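Local coordinates for uncharacterized hypothetical protein (Bacteroides uniformis, PDB 4EIU) that is of unknown function, belongs to the DUF3823 family and carries an N-terminal domain of the transthyretin clan, at residues 73-81 with 229-239. Sequence-based numbering, arbitrary orientation.
Sequences VRIDGPFIP and TPVGSGTRRWN
R237 lies against the turn at G77 and P78 and shows how one arginine can serve two parts of a fold. Its CB packs on CB of P78 at 4.0 Å. From there the chain runs extended to NE, which carries CD past the backbone of G77, 3.5 Å from its CA. Beyond CD the guanidinium turns back to its own loop: NE and NH2, side-on, both grip T229 O, which lies in the guanidinium plane, while NH1 bonds to the carbonyls of S31 and G33. With chi1 at 55°, OG1 of T229 sits between its backbone N and carbonyl carbon and donates to G77 O over 2.6 Å, arriving from above the carbonyl plane. P230 crosses D76 at about a right angle, its CB 4.0 Å from OD1 of D76; the carboxylate is salt-bridged to R74 and R35.

P78, centre of an inverse gamma turn, fits its ring against the loop backbone, CB 3.4 Å from W238 O. Its carbonyl receives ND2 of N239 in plane, on a lone pair, at 3.1 Å, and also accepts from the backbone N of F114, while OD1 of N239 accepts from the backbone N of L115. An alanine at N239 would probably cost P78 O one of these two donors, leave the L115 amide without this partner and open a gap beside the proline ring.

Two side chains, T229 from the loop and N239 at the start of strand 239-247, thus bond to successive carbonyls, G77 and P78, just where strand 69-76 ends. The chemistry implies a mostly buried junction between the transthyretin-clan domain and the 216-225/239-247 connection, joined by neutral hydrogen bonds and proline packing; the R74–D76 salt bridge stays within segment 73-81, and R237 is held by backbone carbonyls.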
ATOM      1  N   VAL A  73      15.050   2.273 -10.924  1.00 38.85           N
ATOM      2  CA  VAL A  73      13.762   1.720 -10.609  1.00 40.86           C
ATOM      3  C   VAL A  73      13.413   2.235  -9.219  1.00 40.49           C
ATOM      4  O   VAL A  73      14.075   1.911  -8.244  1.00 40.55           O
ATOM      5  CB  VAL A  73      13.769   0.168 -10.660  1.00 39.71           C
ATOM      6  CG1 VAL A  73      12.364  -0.390 -10.352  1.00 38.06           C
ATOM      7  CG2 VAL A  73      14.290  -0.322 -12.049  1.00 40.72           C
ATOM      8  N   ARG A  74      12.397   3.068  -9.151  1.00 37.32           N
ATOM      9  CA  ARG A  74      11.940   3.694  -7.927  1.00 37.30           C
ATOM     10  C   ARG A  74      10.515   3.253  -7.610  1.00 40.19           C
ATOM     11  O   ARG A  74       9.668   3.322  -8.488  1.00 38.87           O
ATOM     12  CB  ARG A  74      11.940   5.219  -8.139  1.00 39.19           C
ATOM     13  CG  ARG A  74      11.301   5.955  -6.974  1.00 38.32           C
ATOM     14  CD  ARG A  74      11.303   7.471  -7.140  1.00 38.65           C
ATOM     15  NE  ARG A  74      10.449   8.014  -6.078  1.00 39.27           N
ATOM     16  CZ  ARG A  74      10.564   9.230  -5.552  1.00 41.42           C
ATOM     17  NH1 ARG A  74      11.521  10.085  -5.960  1.00 43.60           N
ATOM     18  NH2 ARG A  74       9.729   9.582  -4.595  1.00 40.29           N
ATOM     19  N   ILE A  75      10.220   2.862  -6.360  1.00 36.28           N
ATOM     20  CA  ILE A  75       8.857   2.564  -5.961  1.00 35.55           C
ATOM     21  C   ILE A  75       8.438   3.492  -4.794  1.00 38.28           C
ATOM     22  O   ILE A  75       9.288   3.950  -4.036  1.00 35.02           O
ATOM     23  CB  ILE A  75       8.648   1.079  -5.615  1.00 36.03           C
ATOM     24  CG1 ILE A  75       9.454   0.655  -4.354  1.00 37.73           C
ATOM     25  CG2 ILE A  75       9.011   0.209  -6.875  1.00 33.60           C
ATOM     26  CD1 ILE A  75       9.127  -0.730  -3.752  1.00 34.69           C
ATOM     27  N   ASP A  76       7.164   3.834  -4.752  1.00 34.47           N
ATOM     28  CA  ASP A  76       6.553   4.601  -3.658  1.00 34.46           C
ATOM     29  C   ASP A  76       5.246   3.891  -3.264  1.00 36.16           C
ATOM     30  O   ASP A  76       4.551   3.298  -4.125  1.00 34.78           O
ATOM     31  CB  ASP A  76       6.219   5.995  -4.169  1.00 35.33           C
ATOM     32  CG  ASP A  76       7.452   6.829  -4.462  1.00 39.70           C
ATOM     33  OD1 ASP A  76       7.931   7.560  -3.574  1.00 38.49           O
ATOM     34  OD2 ASP A  76       7.919   6.810  -5.612  1.00 36.96           O
ATOM     35  N   GLY A  77       4.880   3.957  -1.991  1.00 33.20           N
ATOM     36  CA  GLY A  77       3.761   3.185  -1.538  1.00 33.25           C
ATOM     37  C   GLY A  77       3.469   3.451  -0.088  1.00 34.53           C
ATOM     38  O   GLY A  77       3.936   4.472   0.423  1.00 33.57           O
ATOM     39  N   PRO A  78       2.719   2.535   0.566  1.00 36.13           N
ATOM     40  CA  PRO A  78       2.392   2.606   2.011  1.00 33.10           C
ATOM     41  C   PRO A  78       3.549   2.063   2.862  1.00 33.31           C
ATOM     42  O   PRO A  78       3.409   1.101   3.591  1.00 35.13           O
ATOM     43  CB  PRO A  78       1.127   1.746   2.104  1.00 37.72           C
ATOM     44  CG  PRO A  78       1.388   0.652   1.102  1.00 37.55           C
ATOM     45  CD  PRO A  78       2.035   1.385  -0.056  1.00 35.93           C
ATOM     46  N   PHE A  79       4.677   2.736   2.715  1.00 34.78           N
ATOM     47  CA  PHE A  79       5.937   2.379   3.334  1.00 34.38           C
ATOM     48  C   PHE A  79       6.873   3.593   3.380  1.00 34.09           C
ATOM     49  O   PHE A  79       6.743   4.552   2.615  1.00 35.14           O
ATOM     50  CB  PHE A  79       6.587   1.146   2.673  1.00 33.07           C
ATOM     51  CG  PHE A  79       6.720   1.231   1.165  1.00 31.76           C
ATOM     52  CD1 PHE A  79       7.719   1.977   0.584  1.00 33.65           C
ATOM     53  CD2 PHE A  79       5.844   0.503   0.339  1.00 34.86           C
ATOM     54  CE1 PHE A  79       7.869   1.982  -0.811  1.00 34.13           C
ATOM     55  CE2 PHE A  79       5.965   0.530  -1.056  1.00 31.37           C
ATOM     56  CZ  PHE A  79       6.971   1.280  -1.611  1.00 34.25           C
ATOM     57  N   ILE A  80       7.852   3.517   4.282  1.00 35.78           N
ATOM     58  CA  ILE A  80       8.794   4.598   4.480  1.00 34.72           C
ATOM     59  C   ILE A  80       9.401   4.949   3.139  1.00 32.16           C
ATOM     60  O   ILE A  80       9.857   4.051   2.413  1.00 35.45           O
ATOM     61  CB  ILE A  80       9.918   4.221   5.475  1.00 37.03           C
ATOM     62  CG1 ILE A  80       9.327   4.129   6.892  1.00 37.17           C
ATOM     63  CG2 ILE A  80      11.024   5.293   5.466  1.00 35.86           C
ATOM     64  CD1 ILE A  80      10.355   3.827   7.981  1.00 35.29           C
ATOM     65  N   PRO A  81       9.370   6.227   2.779  1.00 31.17           N
ATOM     66  CA  PRO A  81      10.004   6.565   1.475  1.00 35.76           C
ATOM     67  C   PRO A  81      11.445   6.102   1.351  1.00 33.25           C
ATOM     68  O   PRO A  81      12.256   6.300   2.296  1.00 34.22           O
ATOM     69  CB  PRO A  81       9.943   8.081   1.444  1.00 38.23           C
ATOM     70  CG  PRO A  81       8.774   8.420   2.326  1.00 38.17           C
ATOM     71  CD  PRO A  81       8.770   7.400   3.421  1.00 36.79           C
ATOM     72  N   THR A 229       2.620   9.790   0.573  1.00 35.32           N
ATOM     73  CA  THR A 229       3.725   9.258  -0.223  1.00 36.57           C
ATOM     74  C   THR A 229       3.302   9.369  -1.693  1.00 36.81           C
ATOM     75  O   THR A 229       2.151   9.041  -2.044  1.00 35.35           O
ATOM     76  CB  THR A 229       4.122   7.796   0.186  1.00 35.23           C
ATOM     77  OG1 THR A 229       2.995   6.910   0.122  1.00 35.98           O
ATOM     78  CG2 THR A 229       4.698   7.749   1.612  1.00 34.86           C
ATOM     79  N   PRO A 230       4.168   9.932  -2.546  1.00 39.78           N
ATOM     80  CA  PRO A 230       5.397  10.666  -2.216  1.00 39.49           C
ATOM     81  C   PRO A 230       5.058  11.893  -1.384  1.00 40.29           C
ATOM     82  O   PRO A 230       3.912  12.405  -1.430  1.00 39.01           O
ATOM     83  CB  PRO A 230       5.982  11.107  -3.573  1.00 39.08           C
ATOM     84  CG  PRO A 230       4.994  10.705  -4.602  1.00 43.15           C
ATOM     85  CD  PRO A 230       3.957   9.795  -3.998  1.00 38.52           C
ATOM     86  N   VAL A 231       6.045  12.321  -0.619  1.00 37.04           N
ATOM     87  CA  VAL A 231       5.902  13.434   0.323  1.00 35.26           C
ATOM     88  C   VAL A 231       5.413  14.651  -0.453  1.00 39.97           C
ATOM     89  O   VAL A 231       5.929  14.965  -1.519  1.00 41.77           O
ATOM     90  CB  VAL A 231       7.233  13.643   1.083  1.00 43.28           C
ATOM     91  CG1 VAL A 231       7.260  14.975   1.823  1.00 51.02           C
ATOM     92  CG2 VAL A 231       7.356  12.434   2.024  1.00 45.18           C
ATOM     93  N   GLY A 232       4.392  15.293   0.064  1.00 44.39           N
ATOM     94  CA  GLY A 232       3.817  16.492  -0.547  1.00 42.04           C
ATOM     95  C   GLY A 232       2.747  16.190  -1.575  1.00 46.01           C
ATOM     96  O   GLY A 232       2.116  17.130  -2.094  1.00 44.74           O
ATOM     97  N   SER A 233       2.516  14.919  -1.899  1.00 42.66           N
ATOM     98  CA  SER A 233       1.518  14.584  -2.924  1.00 44.48           C
ATOM     99  C   SER A 233       0.105  14.695  -2.380  1.00 48.77           C
ATOM    100  O   SER A 233      -0.814  14.828  -3.152  1.00 50.20           O
ATOM    101  CB  SER A 233       1.676  13.171  -3.484  1.00 41.48           C
ATOM    102  OG  SER A 233       1.464  12.185  -2.445  1.00 39.88           O
ATOM    103  N   GLY A 234      -0.085  14.629  -1.065  1.00 44.76           N
ATOM    104  CA  GLY A 234      -1.436  14.572  -0.521  1.00 47.40           C
ATOM    105  C   GLY A 234      -2.008  13.150  -0.474  1.00 50.11           C
ATOM    106  O   GLY A 234      -3.006  12.965   0.189  1.00 49.22           O
ATOM    107  N   THR A 235      -1.396  12.141  -1.131  1.00 41.62           N
ATOM    108  CA  THR A 235      -1.921  10.789  -1.133  1.00 40.46           C
ATOM    109  C   THR A 235      -1.470   9.997   0.055  1.00 40.22           C
ATOM    110  O   THR A 235      -0.310   9.642   0.154  1.00 35.37           O
ATOM    111  CB  THR A 235      -1.525  10.020  -2.417  1.00 41.81           C
ATOM    112  OG1 THR A 235      -1.768  10.857  -3.538  1.00 44.22           O
ATOM    113  CG2 THR A 235      -2.331   8.732  -2.553  1.00 40.31           C
ATOM    114  N   ARG A 236      -2.405   9.689   0.954  1.00 39.84           N
ATOM    115  CA  ARG A 236      -2.095   8.858   2.104  1.00 41.01           C
ATOM    116  C   ARG A 236      -2.552   7.437   1.807  1.00 39.58           C
ATOM    117  O   ARG A 236      -3.736   7.157   1.720  1.00 38.01           O
ATOM    118  CB  ARG A 236      -2.735   9.423   3.369  1.00 40.32           C
ATOM    119  CG  ARG A 236      -2.343  10.872   3.623  1.00 44.63           C
ATOM    120  CD  ARG A 236      -2.830  11.394   4.973  1.00 40.41           C
ATOM    121  NE  ARG A 236      -4.302  11.465   5.073  1.00 41.77           N
ATOM    122  CZ  ARG A 236      -5.085  10.592   5.729  1.00 44.92           C
ATOM    123  NH1 ARG A 236      -4.621   9.517   6.372  1.00 50.10           N
ATOM    124  NH2 ARG A 236      -6.382  10.784   5.722  1.00 48.58           N
ATOM    125  N   ARG A 237      -1.581   6.551   1.621  1.00 39.21           N
ATOM    126  CA  ARG A 237      -1.829   5.230   1.049  1.00 41.34           C
ATOM    127  C   ARG A 237      -2.111   4.199   2.146  1.00 41.00           C
ATOM    128  O   ARG A 237      -1.454   4.193   3.189  1.00 36.99           O
ATOM    129  CB  ARG A 237      -0.647   4.777   0.232  1.00 35.25           C
ATOM    130  CG  ARG A 237      -0.246   5.749  -0.879  1.00 34.35           C
ATOM    131  CD  ARG A 237       0.911   5.245  -1.782  1.00 37.35           C
ATOM    132  NE  ARG A 237       1.202   6.375  -2.636  1.00 35.68           N
ATOM    133  CZ  ARG A 237       0.829   6.549  -3.870  1.00 40.13           C
ATOM    134  NH1 ARG A 237       0.279   5.550  -4.585  1.00 38.44           N
ATOM    135  NH2 ARG A 237       1.044   7.750  -4.395  1.00 37.92           N
ATOM    136  N   TRP A 238      -3.124   3.370   1.905  1.00 38.32           N
ATOM    137  CA  TRP A 238      -3.442   2.222   2.767  1.00 38.93           C
ATOM    138  C   TRP A 238      -2.511   1.063   2.678  1.00 38.62           C
ATOM    139  O   TRP A 238      -2.065   0.633   1.582  1.00 37.29           O
ATOM    140  CB  TRP A 238      -4.867   1.724   2.491  1.00 40.14           C
ATOM    141  CG  TRP A 238      -5.965   2.668   2.891  1.00 39.55           C
ATOM    142  CD1 TRP A 238      -6.390   3.006   4.173  1.00 42.88           C
ATOM    143  CD2 TRP A 238      -6.820   3.444   2.000  1.00 42.37           C
ATOM    144  NE1 TRP A 238      -7.433   3.881   4.125  1.00 44.25           N
ATOM    145  CE2 TRP A 238      -7.747   4.175   2.860  1.00 46.34           C
ATOM    146  CE3 TRP A 238      -6.963   3.533   0.614  1.00 47.56           C
ATOM    147  CZ2 TRP A 238      -8.710   5.012   2.343  1.00 45.69           C
ATOM    148  CZ3 TRP A 238      -7.939   4.395   0.104  1.00 49.31           C
ATOM    149  CH2 TRP A 238      -8.777   5.117   0.947  1.00 55.12           C
ATOM    150  N   ASN A 239      -2.282   0.474   3.852  1.00 39.69           N
ATOM    151  CA  ASN A 239      -1.900  -0.937   3.951  1.00 42.05           C
ATOM    152  C   ASN A 239      -3.139  -1.827   4.007  1.00 43.84           C
ATOM    153  O   ASN A 239      -4.189  -1.409   4.487  1.00 43.62           O
ATOM    154  CB  ASN A 239      -0.998  -1.200   5.149  1.00 42.27           C
ATOM    155  CG  ASN A 239       0.350  -0.503   5.001  1.00 39.25           C
ATOM    156  OD1 ASN A 239       0.600   0.484   5.682  1.00 40.30           O
ATOM    157  ND2 ASN A 239       1.191  -0.993   4.104  1.00 39.89           N
TER